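Side-chain contact in 2-methyl-3-hydroxypyridine-5-carboxylic acid oxygenase (Mesorhizobium loti, PDB 3ALJ), which probably catalyses the FAD-dependent, oxygen-consuming ring opening of 2-methyl-3-hydroxypyridine-5-carboxylic acid in the breakdown of vitamin B6: residues A[103-108]-A[219-224]. Sequence-based numbering, arbitrary orientation. Where two conformers were deposited one is given.
Sequences IMTRSH and ENELYL. With FAD (flavin-adenine dinucleotide), chain B.
Thr105 meets Glu221 where strand 101-105 turns into helix 106-119, and the two side chains cross at about a right angle. From CB, the threonine sends two branches to different tasks. Its methyl CG2 sits over the face of the Glu221 carboxylate, 3.6 Å from OE1 and almost as near OE2, a van der Waals contact rather than a bond. Its hydroxyl, set between the backbone N and carbonyl carbon (chi1 70°), is directed to the first helical turn: OG1 accepts from His108 N at 3.0 Å, with Thr105 as the N-cap residue. The same OG1 holds a water at 2.7 Å, which donates to Glu221 OE2 at 2.9 Å. Threonine suits this place because one beta-branched residue supplies the capping hydroxyl and a methyl, and its side chain also touches Ile183 of strand 170-185; a valine here would probably leave His108 N without its capping acceptor and the bridging water without its Thr105 partner.

Farther along the strands, Ile103 CG2 packs at the edge of the Tyr223 ring, 4.3 Å from CD2, with Tyr54 of strand 52-56 touching both residues. The phenol reaches past this apolar patch to a second water, bound 3.0 Å from Tyr223 OH and accepting from Arg106 NH2 in the guanidinium plane. Arginine fits between water and cofactor because its planar head offers several N-H groups: NH1 and NH2 both donate to the FAD ribityl hydroxyl O2', the latter at 2.8 Å with a bent angle of 144°, while NE is taken by Gly52 O. Since the polar links between the segments run through water and the direct touches are van der Waals, the contact is probably adaptable, whereas Arg106 is bound directly to the cofactor.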
ATOM      1  N   ILE A 103     -11.023  -0.939  -4.982  1.00  6.51           N
ATOM      2  CA  ILE A 103     -10.876  -1.473  -3.608  1.00  7.07           C
ATOM      3  C   ILE A 103     -10.816  -2.986  -3.757  1.00  7.30           C
ATOM      4  O   ILE A 103     -11.511  -3.605  -4.579  1.00  8.00           O
ATOM      5  CB  ILE A 103     -12.041  -1.117  -2.727  1.00  7.00           C
ATOM      6  CG1 ILE A 103     -12.197   0.430  -2.708  1.00  7.14           C
ATOM      7  CG2 ILE A 103     -11.834  -1.613  -1.327  1.00  8.02           C
ATOM      8  CD1 ILE A 103     -13.431   0.871  -1.930  1.00 10.43           C
ATOM      9  N   MET A 104      -9.938  -3.590  -2.930  1.00  7.67           N
ATOM     10  CA  MET A 104      -9.754  -5.081  -2.994  1.00  6.98           C
ATOM     11  C   MET A 104      -9.206  -5.520  -1.662  1.00  8.30           C
ATOM     12  O   MET A 104      -8.655  -4.752  -0.895  1.00  7.82           O
ATOM     13  CB  MET A 104      -8.799  -5.508  -4.117  1.00  8.80           C
ATOM     14  CG  MET A 104      -7.395  -4.854  -3.895  1.00  8.38           C
ATOM     15  SD  MET A 104      -6.497  -4.692  -5.481  1.00  9.37           S
ATOM     16  CE  MET A 104      -7.382  -3.193  -6.123  1.00  9.43           C
ATOM     17  N   THR A 105      -9.264  -6.827  -1.476  1.00  7.47           N
ATOM     18  CA  THR A 105      -8.499  -7.345  -0.286  1.00  8.16           C
ATOM     19  C   THR A 105      -6.989  -7.339  -0.638  1.00  7.14           C
ATOM     20  O   THR A 105      -6.603  -7.477  -1.777  1.00  7.98           O
ATOM     21  CB  THR A 105      -9.011  -8.761   0.147  1.00  7.00           C
ATOM     22  OG1 THR A 105      -8.625  -9.733  -0.843  1.00 10.24           O
ATOM     23  CG2 THR A 105     -10.528  -8.811   0.368  1.00  9.17           C
ATOM     24  N   ARG A 106      -6.233  -7.258   0.459  1.00  6.98           N
ATOM     25  CA  ARG A 106      -4.807  -7.382   0.325  1.00  7.69           C
ATOM     26  C   ARG A 106      -4.400  -8.710  -0.287  1.00  9.41           C
ATOM     27  O   ARG A 106      -3.495  -8.758  -1.130  1.00  9.05           O
ATOM     28  CB  ARG A 106      -4.155  -7.239   1.733  1.00  9.22           C
ATOM     29  CG  ARG A 106      -4.239  -5.759   2.021  1.00 14.37           C
ATOM     30  CD  ARG A 106      -3.184  -5.195   2.695  1.00 20.62           C
ATOM     31  NE  ARG A 106      -3.270  -3.734   2.918  1.00 12.19           N
ATOM     32  CZ  ARG A 106      -2.205  -2.938   2.944  1.00  7.99           C
ATOM     33  NH1 ARG A 106      -1.033  -3.398   2.679  1.00 11.31           N
ATOM     34  NH2 ARG A 106      -2.400  -1.676   3.234  1.00  9.89           N
ATOM     35  N   SER A 107      -5.049  -9.788   0.153  1.00  8.94           N
ATOM     36  CA  SER A 107      -4.747 -11.086  -0.420  0.50  8.68           C
ATOM     37  C   SER A 107      -5.031 -11.135  -1.901  1.00  9.47           C
ATOM     38  O   SER A 107      -4.257 -11.709  -2.678  1.00 10.33           O
ATOM     39  CB  SER A 107      -5.557 -12.108   0.332  0.50  7.86           C
ATOM     40  OG  SER A 107      -4.961 -12.266   1.612  0.50 10.00           O
ATOM     41  N   HIS A 108      -6.102 -10.433  -2.329  1.00  8.59           N
ATOM     42  CA  HIS A 108      -6.393 -10.451  -3.774  1.00  9.09           C
ATOM     43  C   HIS A 108      -5.307  -9.815  -4.582  1.00  8.54           C
ATOM     44  O   HIS A 108      -4.882 -10.361  -5.596  1.00 10.40           O
ATOM     45  CB  HIS A 108      -7.767  -9.737  -3.960  1.00  8.25           C
ATOM     46  CG  HIS A 108      -8.240  -9.749  -5.377  1.00  8.28           C
ATOM     47  ND1 HIS A 108      -8.826 -10.874  -5.922  1.00 11.47           N
ATOM     48  CD2 HIS A 108      -8.262  -8.788  -6.304  1.00  9.94           C
ATOM     49  CE1 HIS A 108      -9.199 -10.573  -7.165  1.00 12.30           C
ATOM     50  NE2 HIS A 108      -8.902  -9.304  -7.407  1.00 10.94           N
ATOM     51  N   GLU A 219     -18.755  -8.466  -4.246  1.00 17.11           N
ATOM     52  CA  GLU A 219     -20.071  -8.827  -3.790  0.50 18.81           C
ATOM     53  C   GLU A 219     -20.068  -9.552  -2.451  1.00 18.15           C
ATOM     54  O   GLU A 219     -21.117  -9.579  -1.781  1.00 18.73           O
ATOM     55  CB  GLU A 219     -20.791  -9.625  -4.941  0.50 18.99           C
ATOM     56  CG  GLU A 219     -20.055 -10.906  -5.456  0.50 22.61           C
ATOM     57  CD  GLU A 219     -18.649 -10.697  -6.150  0.50 28.05           C
ATOM     58  OE1 GLU A 219     -18.321  -9.618  -6.692  0.50 23.82           O
ATOM     59  OE2 GLU A 219     -17.871 -11.687  -6.200  0.50 34.91           O
ATOM     60  N   ASN A 220     -18.944 -10.128  -2.072  1.00 15.03           N
ATOM     61  CA  ASN A 220     -18.859 -11.027  -0.864  1.00 16.89           C
ATOM     62  C   ASN A 220     -18.181 -10.351   0.283  1.00 16.37           C
ATOM     63  O   ASN A 220     -18.562 -10.626   1.448  1.00 19.54           O
ATOM     64  CB  ASN A 220     -18.101 -12.291  -1.252  1.00 20.29           C
ATOM     65  CG  ASN A 220     -18.912 -13.162  -2.239  1.00 25.66           C
ATOM     66  OD1 ASN A 220     -20.137 -13.213  -2.114  1.00 27.10           O
ATOM     67  ND2 ASN A 220     -18.262 -13.714  -3.233  1.00 31.58           N
ATOM     68  N   GLU A 221     -17.210  -9.455   0.021  1.00 13.02           N
ATOM     69  CA  GLU A 221     -16.245  -9.048   1.049  1.00 12.76           C
ATOM     70  C   GLU A 221     -16.268  -7.541   1.265  1.00  9.75           C
ATOM     71  O   GLU A 221     -16.208  -6.778   0.271  1.00 11.38           O
ATOM     72  CB  GLU A 221     -14.815  -9.390   0.682  1.00 14.15           C
ATOM     73  CG  GLU A 221     -14.613 -10.960   0.673  1.00 12.98           C
ATOM     74  CD  GLU A 221     -13.238 -11.271   0.123  1.00 13.15           C
ATOM     75  OE1 GLU A 221     -13.014 -10.958  -1.044  1.00 14.64           O
ATOM     76  OE2 GLU A 221     -12.424 -11.896   0.848  1.00 15.70           O
ATOM     77  N   LEU A 222     -16.365  -7.168   2.526  1.00 11.45           N
ATOM     78  CA  LEU A 222     -16.362  -5.737   2.956  1.00  9.70           C
ATOM     79  C   LEU A 222     -15.091  -5.465   3.802  1.00 11.73           C
ATOM     80  O   LEU A 222     -14.793  -6.177   4.733  1.00 12.31           O
ATOM     81  CB  LEU A 222     -17.552  -5.455   3.862  1.00  9.51           C
ATOM     82  CG  LEU A 222     -17.633  -4.050   4.492  1.00  8.01           C
ATOM     83  CD1 LEU A 222     -17.824  -2.989   3.427  1.00 13.17           C
ATOM     84  CD2 LEU A 222     -18.884  -4.044   5.406  1.00 12.19           C
ATOM     85  N   TYR A 223     -14.331  -4.439   3.463  1.00  9.84           N
ATOM     86  CA  TYR A 223     -13.142  -3.972   4.211  1.00  8.99           C
ATOM     87  C   TYR A 223     -13.642  -2.870   5.118  1.00  9.00           C
ATOM     88  O   TYR A 223     -14.219  -1.842   4.629  1.00 10.32           O
ATOM     89  CB  TYR A 223     -12.131  -3.542   3.155  1.00  9.49           C
ATOM     90  CG  TYR A 223     -10.957  -2.675   3.649  1.00 10.20           C
ATOM     91  CD1 TYR A 223     -10.392  -2.844   4.916  1.00  9.57           C
ATOM     92  CD2 TYR A 223     -10.432  -1.735   2.762  1.00  8.36           C
ATOM     93  CE1 TYR A 223      -9.288  -1.976   5.308  1.00  9.53           C
ATOM     94  CE2 TYR A 223      -9.365  -0.908   3.126  1.00  8.17           C
ATOM     95  CZ  TYR A 223      -8.821  -1.069   4.377  1.00  9.10           C
ATOM     96  OH  TYR A 223      -7.754  -0.241   4.777  1.00 11.39           O
ATOM     97  N   LEU A 224     -13.420  -3.073   6.402  1.00  9.34           N
ATOM     98  CA  LEU A 224     -13.686  -2.021   7.391  1.00  9.68           C
ATOM     99  C   LEU A 224     -12.433  -1.575   8.054  1.00 10.62           C
ATOM    100  O   LEU A 224     -11.574  -2.410   8.375  1.00 11.11           O
ATOM    101  CB  LEU A 224     -14.574  -2.524   8.538  1.00 10.96           C
ATOM    102  CG  LEU A 224     -15.985  -2.941   8.098  1.00 12.25           C
ATOM    103  CD1 LEU A 224     -16.768  -3.479   9.309  1.00 13.60           C
ATOM    104  CD2 LEU A 224     -16.725  -1.688   7.438  1.00 13.99           C
TER
HETATM  105  PA  FAD B 380       5.609  -4.560   2.766  1.00 10.38           P
HETATM  106  O1A FAD B 380       4.233  -4.662   2.187  1.00 15.26           O
HETATM  107  O2A FAD B 380       5.774  -4.333   4.154  1.00 12.17           O
HETATM  108  O5B FAD B 380       6.353  -5.899   2.344  1.00  9.44           O
HETATM  109  C5B FAD B 380       7.730  -6.165   2.772  1.00  8.28           C
HETATM  110  C4B FAD B 380       7.812  -7.672   2.642  1.00  8.40           C
HETATM  111  O4B FAD B 380       9.220  -7.913   2.984  1.00 10.53           O
HETATM  112  C3B FAD B 380       7.034  -8.444   3.642  1.00  9.09           C
HETATM  113  O3B FAD B 380       6.362  -9.564   3.027  1.00 10.15           O
HETATM  114  C2B FAD B 380       8.103  -8.838   4.724  1.00  8.38           C
HETATM  115  O2B FAD B 380       7.800 -10.068   5.404  1.00 10.44           O
HETATM  116  C1B FAD B 380       9.335  -9.069   3.911  1.00 10.97           C
HETATM  117  N9A FAD B 380      10.555  -8.763   4.586  1.00  7.95           N
HETATM  118  C8A FAD B 380      10.802  -7.862   5.598  1.00  9.44           C
HETATM  119  N7A FAD B 380      12.106  -7.815   5.907  1.00  8.88           N
HETATM  120  C5A FAD B 380      12.727  -8.729   5.069  1.00  7.74           C
HETATM  121  C6A FAD B 380      14.065  -9.052   4.861  1.00  8.54           C
HETATM  122  N6A FAD B 380      15.053  -8.481   5.629  1.00 11.67           N
HETATM  123  N1A FAD B 380      14.320  -9.966   3.922  1.00  8.90           N
HETATM  124  C2A FAD B 380      13.365 -10.565   3.201  1.00 10.88           C
HETATM  125  N3A FAD B 380      12.038 -10.268   3.323  1.00  8.54           N
HETATM  126  C4A FAD B 380      11.760  -9.315   4.255  1.00  7.54           C
HETATM  127  N1  FAD B 380      -1.334   1.789   0.499  1.00  8.22           N
HETATM  128  C2  FAD B 380      -2.109   1.927  -0.561  1.00  7.88           C
HETATM  129  O2  FAD B 380      -1.668   2.039  -1.716  1.00  8.74           O
HETATM  130  N3  FAD B 380      -3.495   1.970  -0.406  1.00  7.26           N
HETATM  131  C4  FAD B 380      -4.097   1.827   0.845  1.00  7.47           C
HETATM  132  O4  FAD B 380      -5.378   1.716   0.910  1.00  7.57           O
HETATM  133  C4X FAD B 380      -3.256   1.704   1.937  1.00  8.26           C
HETATM  134  N5  FAD B 380      -3.817   1.671   3.260  1.00  8.98           N
HETATM  135  C5X FAD B 380      -2.966   1.618   4.348  1.00  7.90           C
HETATM  136  C6  FAD B 380      -3.473   1.691   5.657  1.00  8.79           C
HETATM  137  C7  FAD B 380      -2.638   1.572   6.738  1.00  9.72           C
HETATM  138  C7M FAD B 380      -3.238   1.640   8.172  1.00 12.08           C
HETATM  139  C8  FAD B 380      -1.276   1.452   6.561  1.00  9.53           C
HETATM  140  C8M FAD B 380      -0.297   1.355   7.753  1.00 10.79           C
HETATM  141  C9  FAD B 380      -0.753   1.385   5.262  1.00  9.82           C
HETATM  142  C9A FAD B 380      -1.597   1.513   4.131  1.00  8.56           C
HETATM  143  N10 FAD B 380      -1.074   1.491   2.764  1.00  7.47           N
HETATM  144  C10 FAD B 380      -1.903   1.634   1.716  1.00  6.57           C
HETATM  145  C1' FAD B 380       0.449   1.400   2.559  1.00  7.84           C
HETATM  146  C2' FAD B 380       0.817  -0.035   2.204  1.00  6.49           C
HETATM  147  O2' FAD B 380       0.347  -0.917   3.245  1.00  8.06           O
HETATM  148  C3' FAD B 380       2.351  -0.174   2.184  1.00  7.89           C
HETATM  149  O3' FAD B 380       2.895   1.102   1.676  1.00  7.45           O
HETATM  150  C4' FAD B 380       2.856  -1.218   1.276  1.00  7.60           C
HETATM  151  O4' FAD B 380       2.367  -2.491   1.786  1.00 11.17           O
HETATM  152  C5' FAD B 380       4.347  -1.296   1.286  1.00  8.62           C
HETATM  153  O5' FAD B 380       4.754  -2.343   0.411  1.00  7.55           O
HETATM  154  P   FAD B 380       6.258  -2.820   0.520  1.00  8.20           P
HETATM  155  O1P FAD B 380       6.375  -3.931  -0.435  1.00  8.91           O
HETATM  156  O2P FAD B 380       7.221  -1.677   0.437  1.00  9.09           O
HETATM  157  O3P FAD B 380       6.404  -3.358   2.038  1.00  8.10           O
HETATM  158  O   HOH W   1      -9.694 -12.086   0.007  1.00 20.63           O
HETATM  159  O   HOH W   2      -4.868  -0.946   4.164  1.00 12.43           O